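Local coordinates for protein signal recognition particle subunit SRP68 (Chaetomium thermophilum, PDB 4P3G) that binds and remodels the RNA of the signal recognition particle through its RNA-binding domain, which underlies its role in protein translocation, at the interface of chains A and B. Numbering follows the deposited sequence. Chains: chain A/B, Signal recognition particle subunit SRP68.

The interface of chains A and B. Residues chain A 164, 168, 171-172, 198; chain B 211, 213, 216-217.
The guanidinium of A:Arg171 lies with one face against B:Leu211, whose methyl CD2 sits over the centre of the group, 3.7 Å above its plane, while CB of the same leucine lies over NH2 on that face. At its NH1 end the group meets B:Ile213, whose branching carbon CB stands somewhat above the plane, towards the B:Leu211 side, 3.6 Å from NH1. The contact illustrates how the flat face of a charged group can serve as an apolar packing surface. This is helix-to-helix docking in the tetratricopeptide-like RNA-binding domain of SRP68: the C-terminal helix 213-223 of chain B, with the loop residue B:Leu211 ahead of it, packs over helices 160-181 and 186-205 of chain A. The stem of A:Arg171 leaves its helix with CG anti to the backbone N (chi1 173°) and runs extended to NE, carrying the flat group out to these two aliphatic residues. With the guanidinium gone, as in an alanine here, the CD2 methyl of B:Leu211 is likely to lose the flat surface it rests on, and a gap would probably open beside CB of B:Ile213.

Next to the arginine, the selenomethionine A:Met198 touches B:Leu211, B:Ile213 and B:Ile216. Its selenium SE lies 3.9 Å from CD2 of B:Leu211, so this one methyl is shared with the arginine. A bend at chi3 (82°) turns the terminal methyl CE towards the helix of chain B, where it meets CD1 of B:Ile213 at 3.8 Å and CG2 of B:Ile216 at the same distance. CD1 of B:Ile213 also comes within 4.1 Å of CB of A:Ala168, whose short side chain admits the isoleucine tip close to the helix. Farther along, A:Leu164 crosses B:Ile216 at about a right angle, its CD2 methyl 4.1 Å from CG2. The whole interface is two-fold symmetric and repeats this contact with the chains exchanged, though the pairing may belong to the crystal rather than to the working particle.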
loop_
_atom_site.group_PDB
_atom_site.type_symbol
_atom_site.label_atom_id
_atom_site.label_comp_id
_atom_site.label_asym_id
_atom_site.label_seq_id
_atom_site.Cartn_x
_atom_site.Cartn_y
_atom_site.Cartn_z
ATOM N N LEU A 164 1.009 11.897 -11.513
ATOM C CA LEU A 164 0.744 11.420 -10.170
ATOM C C LEU A 164 1.087 12.499 -9.173
ATOM O O LEU A 164 0.409 12.628 -8.156
ATOM C CB LEU A 164 1.498 10.137 -9.881
ATOM C CG LEU A 164 0.831 8.965 -10.558
ATOM C CD1 LEU A 164 1.629 7.696 -10.316
ATOM C CD2 LEU A 164 -0.553 8.831 -10.008
ATOM N N ALA A 168 -1.815 13.889 -6.718
ATOM C CA ALA A 168 -1.597 13.720 -5.295
ATOM C C ALA A 168 -1.920 15.033 -4.602
ATOM O O ALA A 168 -2.647 15.034 -3.600
ATOM C CB ALA A 168 -0.172 13.287 -5.005
ATOM N N ARG A 171 -5.849 15.568 -4.691
ATOM C CA ARG A 171 -6.546 14.597 -3.882
ATOM C C ARG A 171 -6.417 14.904 -2.391
ATOM O O ARG A 171 -7.393 14.804 -1.626
ATOM C CB ARG A 171 -6.004 13.201 -4.134
ATOM C CG ARG A 171 -6.604 12.192 -3.181
ATOM C CD ARG A 171 -6.301 10.837 -3.651
ATOM N NE ARG A 171 -7.306 9.895 -3.210
ATOM C CZ ARG A 171 -7.176 9.129 -2.140
ATOM N NH1 ARG A 171 -6.090 9.230 -1.387
ATOM N NH2 ARG A 171 -8.136 8.280 -1.822
ATOM N N ILE A 172 -5.212 15.299 -1.983
ATOM C CA ILE A 172 -4.980 15.576 -0.574
ATOM C C ILE A 172 -5.843 16.754 -0.142
ATOM O O ILE A 172 -6.588 16.657 0.826
ATOM C CB ILE A 172 -3.492 15.833 -0.316
ATOM C CG1 ILE A 172 -2.721 14.510 -0.452
ATOM C CG2 ILE A 172 -3.308 16.410 1.043
ATOM C CD1 ILE A 172 -1.229 14.675 -0.516
HETATM N N MSE A 198 -5.671 8.057 -10.776
HETATM C CA MSE A 198 -4.467 7.764 -10.049
HETATM C C MSE A 198 -4.195 6.268 -10.087
HETATM O O MSE A 198 -3.060 5.853 -10.324
HETATM C CB MSE A 198 -4.598 8.240 -8.622
HETATM C CG MSE A 198 -4.640 9.755 -8.495
HETATM SE SE MSE A 198 -4.339 10.281 -6.641
HETATM C CE MSE A 198 -2.382 10.175 -6.684
ATOM N N LEU B 211 -6.539 3.485 -1.515
ATOM C CA LEU B 211 -5.484 3.966 -2.389
ATOM C C LEU B 211 -4.246 4.336 -1.590
ATOM O O LEU B 211 -4.351 5.052 -0.588
ATOM C CB LEU B 211 -5.947 5.212 -3.131
ATOM C CG LEU B 211 -4.987 5.632 -4.239
ATOM C CD1 LEU B 211 -5.120 4.718 -5.415
ATOM C CD2 LEU B 211 -5.200 7.051 -4.638
ATOM N N ILE B 213 -1.834 6.437 -1.208
ATOM C CA ILE B 213 -1.485 7.812 -1.594
ATOM C C ILE B 213 -0.075 8.274 -1.164
ATOM O O ILE B 213 0.605 8.960 -1.936
ATOM C CB ILE B 213 -2.540 8.784 -1.060
ATOM C CG1 ILE B 213 -2.236 10.222 -1.473
ATOM C CG2 ILE B 213 -2.632 8.677 0.418
ATOM C CD1 ILE B 213 -2.148 10.392 -2.943
ATOM N N ILE B 216 2.482 6.533 -3.342
ATOM C CA ILE B 216 2.416 7.177 -4.645
ATOM C C ILE B 216 3.071 8.538 -4.592
ATOM O O ILE B 216 3.932 8.858 -5.425
ATOM C CB ILE B 216 0.982 7.304 -5.114
ATOM C CG1 ILE B 216 0.493 5.947 -5.610
ATOM C CG2 ILE B 216 0.910 8.263 -6.263
ATOM C CD1 ILE B 216 -1.003 5.791 -5.552
ATOM N N ALA B 217 2.688 9.319 -3.581
ATOM C CA ALA B 217 3.240 10.656 -3.404
ATOM C C ALA B 217 4.762 10.620 -3.317
ATOM O O ALA B 217 5.439 11.369 -4.007
ATOM C CB ALA B 217 2.659 11.311 -2.187
#